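Long-range contacts in hydrogenase expression/formation protein HypE (Desulfovibrio vulgaris subsp. vulgaris, PDB 2Z1U), which binds ATP and magnesium and probably uses the nucleotide in hydrogenase maturation, as a member of the HypE family related to AIR synthase: residues V79-M84 against L218-R223; S171-D176 against E271-C276. All blocks are in the same frame, centred on the assembly; numbering follows the deposited sequence.

Contact 1: residues V79-M84 against L218-R223. With MG (magnesium ion), chain C; ATP (adenosine-5'-triphosphate), chain D.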
ATOM      1  N   VAL A  79     -11.779  -0.245  -2.223  1.00 48.98           N
ATOM      2  CA  VAL A  79     -13.027   0.508  -2.038  1.00 49.00           C
ATOM      3  C   VAL A  79     -13.974  -0.324  -1.133  1.00 49.04           C
ATOM      4  O   VAL A  79     -14.518   0.194  -0.144  1.00 48.81           O
ATOM      5  CB  VAL A  79     -13.700   0.855  -3.404  1.00 49.09           C
ATOM      6  CG1 VAL A  79     -15.181   1.274  -3.228  1.00 50.42           C
ATOM      7  CG2 VAL A  79     -12.934   1.958  -4.143  1.00 48.20           C
ATOM      8  N   ASN A  80     -14.137  -1.617  -1.450  1.00 48.68           N
ATOM      9  CA  ASN A  80     -14.996  -2.494  -0.653  1.00 49.10           C
ATOM     10  C   ASN A  80     -14.535  -2.665   0.798  1.00 49.73           C
ATOM     11  O   ASN A  80     -15.352  -2.549   1.712  1.00 50.62           O
ATOM     12  CB  ASN A  80     -15.211  -3.874  -1.336  1.00 49.05           C
ATOM     13  CG  ASN A  80     -15.987  -3.750  -2.639  1.00 49.41           C
ATOM     14  OD1 ASN A  80     -16.513  -2.677  -2.957  1.00 49.53           O
ATOM     15  ND2 ASN A  80     -16.001  -4.805  -3.431  1.00 46.01           N
ATOM     16  N   ASP A  81     -13.250  -2.943   1.015  1.00 49.16           N
ATOM     17  CA  ASP A  81     -12.750  -3.146   2.374  1.00 50.01           C
ATOM     18  C   ASP A  81     -12.970  -1.922   3.283  1.00 49.63           C
ATOM     19  O   ASP A  81     -13.387  -2.057   4.428  1.00 48.89           O
ATOM     20  CB  ASP A  81     -11.267  -3.566   2.366  1.00 50.09           C
ATOM     21  CG  ASP A  81     -11.082  -5.042   2.701  1.00 52.48           C
ATOM     22  OD1 ASP A  81      -9.943  -5.564   2.695  1.00 58.80           O
ATOM     23  OD2 ASP A  81     -12.093  -5.685   3.020  1.00 50.98           O
ATOM     24  N   VAL A  82     -12.653  -0.738   2.769  1.00 48.66           N
ATOM     25  CA  VAL A  82     -12.948   0.507   3.491  1.00 48.62           C
ATOM     26  C   VAL A  82     -14.445   0.605   3.835  1.00 48.41           C
ATOM     27  O   VAL A  82     -14.804   0.954   4.969  1.00 48.75           O
ATOM     28  CB  VAL A  82     -12.484   1.741   2.703  1.00 48.53           C
ATOM     29  CG1 VAL A  82     -13.020   3.040   3.355  1.00 47.99           C
ATOM     30  CG2 VAL A  82     -10.938   1.771   2.602  1.00 47.39           C
ATOM     31  N   SER A  83     -15.303   0.282   2.863  1.00 48.28           N
ATOM     32  CA  SER A  83     -16.769   0.275   3.050  1.00 48.54           C
ATOM     33  C   SER A  83     -17.260  -0.649   4.160  1.00 49.16           C
ATOM     34  O   SER A  83     -18.264  -0.345   4.823  1.00 49.03           O
ATOM     35  CB  SER A  83     -17.509  -0.061   1.740  1.00 48.14           C
ATOM     36  OG  SER A  83     -17.245   0.915   0.722  1.00 48.21           O
ATOM     37  N   MET A  84     -16.565  -1.774   4.361  1.00 49.59           N
ATOM     38  CA  MET A  84     -16.973  -2.757   5.391  1.00 49.97           C
ATOM     39  C   MET A  84     -16.996  -2.191   6.811  1.00 49.90           C
ATOM     40  O   MET A  84     -17.689  -2.720   7.666  1.00 51.01           O
ATOM     41  CB  MET A  84     -16.094  -4.017   5.337  1.00 49.27           C
ATOM     42  CG  MET A  84     -16.090  -4.774   4.006  1.00 50.20           C
ATOM     43  SD  MET A  84     -17.717  -5.313   3.410  1.00 50.15           S
ATOM     44  CE  MET A  84     -18.294  -3.893   2.456  1.00 49.74           C
ATOM     45  N   LEU A 218     -20.359  -6.022   8.434  1.00 49.46           N
ATOM     46  CA  LEU A 218     -20.190  -6.104   6.990  1.00 50.21           C
ATOM     47  C   LEU A 218     -18.849  -6.772   6.740  1.00 50.40           C
ATOM     48  O   LEU A 218     -17.863  -6.458   7.414  1.00 51.10           O
ATOM     49  CB  LEU A 218     -20.193  -4.701   6.342  1.00 48.83           C
ATOM     50  CG  LEU A 218     -21.434  -3.803   6.451  1.00 49.48           C
ATOM     51  CD1 LEU A 218     -21.111  -2.350   6.021  1.00 48.73           C
ATOM     52  CD2 LEU A 218     -22.627  -4.351   5.659  1.00 48.76           C
ATOM     53  N   ARG A 219     -18.809  -7.707   5.798  1.00 50.74           N
ATOM     54  CA  ARG A 219     -17.527  -8.287   5.371  1.00 50.39           C
ATOM     55  C   ARG A 219     -17.652  -8.801   3.940  1.00 50.82           C
ATOM     56  O   ARG A 219     -18.717  -9.279   3.538  1.00 50.02           O
ATOM     57  CB  ARG A 219     -17.050  -9.409   6.324  1.00 50.20           C
ATOM     58  CG  ARG A 219     -15.633  -9.913   5.999  1.00 49.53           C
ATOM     59  CD  ARG A 219     -14.899 -10.368   7.221  1.00 51.14           C
ATOM     60  NE  ARG A 219     -14.663  -9.289   8.187  1.00 51.24           N
ATOM     61  CZ  ARG A 219     -14.266  -9.505   9.442  1.00 52.53           C
ATOM     62  NH1 ARG A 219     -14.040 -10.749   9.857  1.00 51.20           N
ATOM     63  NH2 ARG A 219     -14.073  -8.493  10.281  1.00 50.56           N
ATOM     64  N   ASP A 220     -16.550  -8.749   3.197  1.00 51.46           N
ATOM     65  CA  ASP A 220     -16.538  -9.236   1.822  1.00 53.04           C
ATOM     66  C   ASP A 220     -15.913 -10.636   1.786  1.00 52.37           C
ATOM     67  O   ASP A 220     -14.776 -10.826   2.220  1.00 53.54           O
ATOM     68  CB  ASP A 220     -15.780  -8.249   0.916  1.00 54.35           C
ATOM     69  CG  ASP A 220     -14.424  -7.928   1.438  1.00 57.35           C
ATOM     70  OD1 ASP A 220     -14.213  -7.958   2.673  1.00 61.53           O
ATOM     71  OD2 ASP A 220     -13.537  -7.675   0.620  1.00 66.71           O
ATOM     72  N   PRO A 221     -16.684 -11.646   1.330  1.00 51.93           N
ATOM     73  CA  PRO A 221     -16.135 -13.023   1.297  1.00 50.58           C
ATOM     74  C   PRO A 221     -15.154 -13.243   0.151  1.00 49.64           C
ATOM     75  O   PRO A 221     -15.516 -13.813  -0.895  1.00 48.68           O
ATOM     76  CB  PRO A 221     -17.382 -13.905   1.150  1.00 50.78           C
ATOM     77  CG  PRO A 221     -18.387 -13.006   0.420  1.00 51.02           C
ATOM     78  CD  PRO A 221     -18.076 -11.578   0.846  1.00 50.96           C
ATOM     79  N   THR A 222     -13.921 -12.782   0.365  1.00 49.12           N
ATOM     80  CA  THR A 222     -12.851 -12.897  -0.607  1.00 49.05           C
ATOM     81  C   THR A 222     -12.127 -14.226  -0.381  1.00 48.93           C
ATOM     82  O   THR A 222     -12.736 -15.264  -0.566  1.00 47.78           O
ATOM     83  CB  THR A 222     -11.903 -11.647  -0.602  1.00 49.19           C
ATOM     84  OG1 THR A 222     -11.385 -11.411   0.717  1.00 51.99           O
ATOM     85  CG2 THR A 222     -12.646 -10.423  -1.053  1.00 48.94           C
ATOM     86  N   ARG A 223     -10.852 -14.219   0.014  1.00 49.91           N
ATOM     87  CA  ARG A 223     -10.120 -15.484   0.161  1.00 50.05           C
ATOM     88  C   ARG A 223     -10.762 -16.333   1.223  1.00 50.27           C
ATOM     89  O   ARG A 223     -11.078 -15.842   2.302  1.00 51.32           O
ATOM     90  CB  ARG A 223      -8.650 -15.266   0.502  1.00 50.14           C
ATOM     91  CG  ARG A 223      -7.844 -14.773  -0.665  1.00 52.57           C
ATOM     92  CD  ARG A 223      -6.987 -13.601  -0.184  1.00 58.19           C
ATOM     93  NE  ARG A 223      -5.742 -14.106   0.301  1.00 56.49           N
ATOM     94  CZ  ARG A 223      -4.920 -13.503   1.157  1.00 55.94           C
ATOM     95  NH1 ARG A 223      -5.192 -12.331   1.714  1.00 53.70           N
ATOM     96  NH2 ARG A 223      -3.814 -14.134   1.478  1.00 50.98           N
TER
HETATM   97 MG    MG C 344     -12.428  -7.849   3.279  1.00 47.30          MG
HETATM   98  PG  ATP D 342      -8.423 -10.581   1.499  1.00 35.45           P
HETATM   99  O1G ATP D 342      -6.972 -10.067   1.560  1.00 33.38           O
HETATM  100  O2G ATP D 342      -8.484 -12.077   1.488  1.00 35.54           O
HETATM  101  O3G ATP D 342      -9.279  -9.926   0.425  1.00 34.28           O
HETATM  102  PB  ATP D 342      -9.233  -8.913   3.745  1.00 32.62           P
HETATM  103  O1B ATP D 342      -8.237  -7.943   3.077  1.00 33.27           O
HETATM  104  O2B ATP D 342     -10.613  -8.410   4.043  1.00 32.11           O
HETATM  105  O3B ATP D 342      -9.200 -10.259   2.875  1.00 30.93           O
HETATM  106  PA  ATP D 342      -7.165 -10.033   5.351  1.00 33.57           P
HETATM  107  O1A ATP D 342      -7.406 -11.540   5.390  1.00 33.86           O
HETATM  108  O2A ATP D 342      -6.156  -9.634   4.311  1.00 31.81           O
HETATM  109  O3A ATP D 342      -8.614  -9.288   5.182  1.00 32.57           O
HETATM  110  O5' ATP D 342      -6.796  -9.460   6.767  1.00 32.87           O
HETATM  111  C5' ATP D 342      -7.398  -9.950   7.974  1.00 34.10           C
HETATM  112  C4' ATP D 342      -6.926  -9.051   9.097  1.00 31.58           C
HETATM  113  O4' ATP D 342      -5.516  -9.301   9.262  1.00 34.10           O
HETATM  114  C3' ATP D 342      -7.075  -7.574   8.773  1.00 31.27           C
HETATM  115  O3' ATP D 342      -7.456  -6.887   9.981  1.00 30.21           O
HETATM  116  C2' ATP D 342      -5.672  -7.120   8.358  1.00 31.66           C
HETATM  117  O2' ATP D 342      -5.461  -5.760   8.743  1.00 30.01           O
HETATM  118  C1' ATP D 342      -4.756  -8.081   9.140  1.00 29.40           C
HETATM  119  N9  ATP D 342      -3.489  -8.405   8.431  1.00 27.43           N
HETATM  120  C8  ATP D 342      -3.324  -9.229   7.387  1.00 26.17           C
HETATM  121  N7  ATP D 342      -2.020  -9.283   7.027  1.00 26.25           N
HETATM  122  C5  ATP D 342      -1.369  -8.439   7.848  1.00 26.40           C
HETATM  123  C6  ATP D 342       0.036  -7.999   8.018  1.00 27.01           C
HETATM  124  N6  ATP D 342       0.987  -8.473   7.184  1.00 28.10           N
HETATM  125  N1  ATP D 342       0.299  -7.132   8.991  1.00 26.47           N
HETATM  126  C2  ATP D 342      -0.628  -6.628   9.828  1.00 27.22           C
HETATM  127  N3  ATP D 342      -1.925  -7.004   9.729  1.00 26.52           N
HETATM  128  C4  ATP D 342      -2.321  -7.886   8.775  1.00 24.24           C
HETATM  129  O   HOH W   1     -14.692  -7.133  -2.566  1.00 41.20           O
HETATM  130  O   HOH W   2     -17.430  -4.787   9.598  1.00 37.87           O
HETATM  131  O   HOH W   3     -12.548 -10.306   3.743  1.00 34.37           O

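Contact 2: residues S171-D176 against E271-C276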
ATOM      1  N   SER A 171     -25.387 -10.495  -0.495  1.00 47.63           N
ATOM      2  CA  SER A 171     -25.748  -9.466  -1.506  1.00 47.78           C
ATOM      3  C   SER A 171     -25.873 -10.037  -2.914  1.00 47.94           C
ATOM      4  O   SER A 171     -26.339  -9.361  -3.808  1.00 48.46           O
ATOM      5  CB  SER A 171     -24.743  -8.307  -1.502  1.00 46.32           C
ATOM      6  OG  SER A 171     -23.466  -8.747  -1.902  1.00 45.74           O
ATOM      7  N   GLY A 172     -25.434 -11.278  -3.102  1.00 47.85           N
ATOM      8  CA  GLY A 172     -25.545 -11.953  -4.397  1.00 47.89           C
ATOM      9  C   GLY A 172     -24.893 -13.333  -4.422  1.00 48.10           C
ATOM     10  O   GLY A 172     -24.549 -13.884  -3.379  1.00 47.26           O
ATOM     11  N   SER A 173     -24.715 -13.858  -5.636  1.00 48.23           N
ATOM     12  CA  SER A 173     -24.284 -15.238  -5.881  1.00 48.69           C
ATOM     13  C   SER A 173     -22.853 -15.533  -5.421  1.00 48.61           C
ATOM     14  O   SER A 173     -21.995 -14.652  -5.416  1.00 49.12           O
ATOM     15  CB  SER A 173     -24.459 -15.561  -7.376  1.00 48.91           C
ATOM     16  OG  SER A 173     -23.578 -14.781  -8.174  1.00 47.11           O
ATOM     17  N   MET A 174     -22.601 -16.790  -5.043  1.00 48.95           N
ATOM     18  CA  MET A 174     -21.318 -17.184  -4.499  1.00 48.86           C
ATOM     19  C   MET A 174     -20.513 -18.010  -5.494  1.00 49.01           C
ATOM     20  O   MET A 174     -21.071 -18.857  -6.202  1.00 48.43           O
ATOM     21  CB  MET A 174     -21.532 -17.996  -3.202  1.00 48.73           C
ATOM     22  CG  MET A 174     -22.104 -17.146  -2.055  1.00 48.30           C
ATOM     23  SD  MET A 174     -20.916 -16.027  -1.303  1.00 48.41           S
ATOM     24  CE  MET A 174     -21.304 -14.382  -2.020  1.00 43.98           C
ATOM     25  N   GLY A 175     -19.208 -17.747  -5.547  1.00 48.47           N
ATOM     26  CA  GLY A 175     -18.270 -18.622  -6.251  1.00 48.81           C
ATOM     27  C   GLY A 175     -17.832 -18.165  -7.635  1.00 48.52           C
ATOM     28  O   GLY A 175     -16.901 -18.728  -8.207  1.00 48.59           O
ATOM     29  N   ASP A 176     -18.509 -17.153  -8.172  1.00 48.26           N
ATOM     30  CA  ASP A 176     -18.310 -16.685  -9.551  1.00 48.22           C
ATOM     31  C   ASP A 176     -16.882 -16.273  -9.881  1.00 48.12           C
ATOM     32  O   ASP A 176     -16.305 -16.800 -10.837  1.00 47.84           O
ATOM     33  CB  ASP A 176     -19.271 -15.538  -9.867  1.00 48.26           C
ATOM     34  CG  ASP A 176     -20.710 -15.909  -9.572  1.00 49.57           C
ATOM     35  OD1 ASP A 176     -21.445 -16.215 -10.522  1.00 50.22           O
ATOM     36  OD2 ASP A 176     -21.088 -15.940  -8.384  1.00 51.84           O
ATOM     37  N   GLU A 271     -15.464 -11.240  -5.406  1.00 47.98           N
ATOM     38  CA  GLU A 271     -14.852  -9.903  -5.516  1.00 48.97           C
ATOM     39  C   GLU A 271     -15.869  -8.771  -5.745  1.00 48.13           C
ATOM     40  O   GLU A 271     -15.498  -7.624  -6.009  1.00 48.91           O
ATOM     41  CB  GLU A 271     -13.732  -9.888  -6.575  1.00 48.83           C
ATOM     42  CG  GLU A 271     -12.488 -10.735  -6.208  1.00 51.70           C
ATOM     43  CD  GLU A 271     -11.671 -10.179  -5.034  1.00 53.88           C
ATOM     44  OE1 GLU A 271     -10.778 -10.887  -4.530  1.00 59.11           O
ATOM     45  OE2 GLU A 271     -11.916  -9.056  -4.586  1.00 54.44           O
ATOM     46  N   GLY A 272     -17.150  -9.081  -5.610  1.00 48.34           N
ATOM     47  CA  GLY A 272     -18.203  -8.071  -5.754  1.00 47.96           C
ATOM     48  C   GLY A 272     -19.395  -8.353  -4.870  1.00 48.36           C
ATOM     49  O   GLY A 272     -20.532  -8.076  -5.246  1.00 47.94           O
ATOM     50  N   LYS A 273     -19.122  -8.901  -3.682  1.00 49.06           N
ATOM     51  CA  LYS A 273     -20.178  -9.429  -2.786  1.00 48.39           C
ATOM     52  C   LYS A 273     -19.912  -8.992  -1.348  1.00 49.08           C
ATOM     53  O   LYS A 273     -18.756  -8.782  -0.970  1.00 47.97           O
ATOM     54  CB  LYS A 273     -20.172 -10.984  -2.798  1.00 48.38           C
ATOM     55  CG  LYS A 273     -20.478 -11.591  -4.151  1.00 46.27           C
ATOM     56  CD  LYS A 273     -21.944 -11.402  -4.513  1.00 46.82           C
ATOM     57  CE  LYS A 273     -22.137 -11.293  -6.013  1.00 46.66           C
ATOM     58  NZ  LYS A 273     -21.283 -12.292  -6.737  1.00 45.49           N
ATOM     59  N   LEU A 274     -20.965  -8.888  -0.544  1.00 49.38           N
ATOM     60  CA  LEU A 274     -20.780  -8.686   0.896  1.00 50.01           C
ATOM     61  C   LEU A 274     -21.748  -9.533   1.707  1.00 50.29           C
ATOM     62  O   LEU A 274     -22.794  -9.955   1.213  1.00 50.78           O
ATOM     63  CB  LEU A 274     -20.927  -7.198   1.285  1.00 50.33           C
ATOM     64  CG  LEU A 274     -22.258  -6.451   1.047  1.00 50.16           C
ATOM     65  CD1 LEU A 274     -23.364  -6.754   2.080  1.00 48.43           C
ATOM     66  CD2 LEU A 274     -21.994  -4.934   1.006  1.00 49.87           C
ATOM     67  N   ILE A 275     -21.374  -9.760   2.961  1.00 49.87           N
ATOM     68  CA  ILE A 275     -22.241 -10.306   3.974  1.00 50.05           C
ATOM     69  C   ILE A 275     -22.679  -9.143   4.853  1.00 50.26           C
ATOM     70  O   ILE A 275     -21.863  -8.306   5.234  1.00 49.91           O
ATOM     71  CB  ILE A 275     -21.499 -11.377   4.839  1.00 50.36           C
ATOM     72  CG1 ILE A 275     -21.238 -12.627   4.005  1.00 51.77           C
ATOM     73  CG2 ILE A 275     -22.309 -11.769   6.088  1.00 50.23           C
ATOM     74  CD1 ILE A 275     -19.782 -12.968   3.843  1.00 58.04           C
ATOM     75  N   CYS A 276     -23.969  -9.103   5.170  1.00 50.61           N
ATOM     76  CA  CYS A 276     -24.500  -8.080   6.042  1.00 50.33           C
ATOM     77  C   CYS A 276     -25.251  -8.734   7.198  1.00 49.66           C
ATOM     78  O   CYS A 276     -26.192  -9.496   6.995  1.00 48.59           O
ATOM     79  CB  CYS A 276     -25.422  -7.133   5.251  1.00 50.44           C
ATOM     80  SG  CYS A 276     -26.343  -5.939   6.242  1.00 53.41           S
TER
HETATM   81  O   HOH W   4     -21.924 -12.270  -9.795  1.00 33.95           O

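Contact 1: residues V79-M84 against L218-R223
The magnesium–ATP site of HypE is built where Asp81, on helix 70-83, meets Asp220, just past strand 217-219. Asp81 OD2 binds the magnesium at 2.2 Å and Asp220 OD1 binds it at 1.9 Å. One oxygen of each carboxylate bonds the metal; the two groups cross at about a right angle, their planes 75° apart, and Asp81 OD2 and Asp220 OD1 sit 3.1 Å from each other. ATP O2B, water 3 and Asp41 of the second subunit complete the ligands found on the metal; water 3 also lies within hydrogen-bonding distance of Asp220 O. Farther along 218-223 the γ-phosphate is gripped: Thr222 OG1 donates to ATP O3G over 2.6 Å, and Arg223 NH1 reaches ATP O1G (2.9 Å), with the phosphate at the edge of the guanidinium.

Next to the metal ligands, Met84 packs over the backbone of 218-220. Its chain is bent at chi2 (-57°) and chi3 (88°), which lays SD 3.5 Å from Arg219 C, while Leu218 CB lies against Met84 O. Water 2 bridges Met84 O and Leu218 O. The side chain of Arg219 leaves the backbone away from 79-84, and its NE forms a salt bridge with Asp41 of the second subunit, which also binds the magnesium.

No direct hydrogen bond joins the two segments. The shared cation probably makes the close approach of the two acidic oxygens tolerable, and it would offset part of the phosphate charge; in this assembly the second subunit supplies one ligand, consistent with a site completed at the dimer interface.

Contact 2: residues S171-D176 against E271-C276
Leu274 N donates to Ser171 OG at 2.8 Å, nearly straight at 166°, and Ser171 N answers with a longer, more bent bond to Leu274 O (3.2 Å). Ser171 CB points toward the other segment, and with chi1 at 65° its OG lies between the backbone N and the carbonyl carbon, where the amide of Leu274 can reach it. The serine thus grips one residue by both its main chain and its hydroxyl. The second polar link is made by Lys273, whose NZ donates to Ser173 O (2.8 Å), tilted 18° from the carbonyl plane. NZ also forms a salt bridge with Asp197 and donates to water 4. Asp176 OD2 remains 4.0 Å from Lys273 NZ, too far for a salt bridge; the same OD2 accepts a hydrogen bond from Ser173 OG, from above the carboxylate plane.

Around this polar core, the lysine's methylenes run along the backbone of 172-173, with CD 3.5 Å from Gly172 C. Met174 runs antiparallel alongside the lysine chain, with CE 3.6 Å from Lys273 CG. Leu274 CG rests against Ser171, and Leu290 of helix 280-291 touches both residues.

The loop between strand 167-170 and helix 176-184 is therefore fastened to the approach to strand 275-278. NZ of the buried Lys273 has a carbonyl, a water and Asp197 as partners, with Asp176 nearby, a setting that would be expected to stabilise its positive charge.

Overall arrangement
From the N terminus, the chain first passes helix 70-83, which supplies most of 79-84, and then strand 167-170, which leads into 171-176. Segment 218-223 follows, closing the loop of contact 1 across 133 intervening residues, and 271-276 then closes contact 2 across 94. The two loops cross because their segments alternate. Contact 1 joins the AIR synthase-like N-terminal and C-terminal family regions, whereas contact 2 lies within the C-terminal one. Segments 218-223 and 271-276 reach the same sheet, where strand 275-278 runs antiparallel to both 217-219 and 167-170. Arg219 O lies 2.8 Å from Ile275 N, a probable hydrogen bond, and Asp220 and Pro221 pack on Lys273 O, linking the metal site to contact 2.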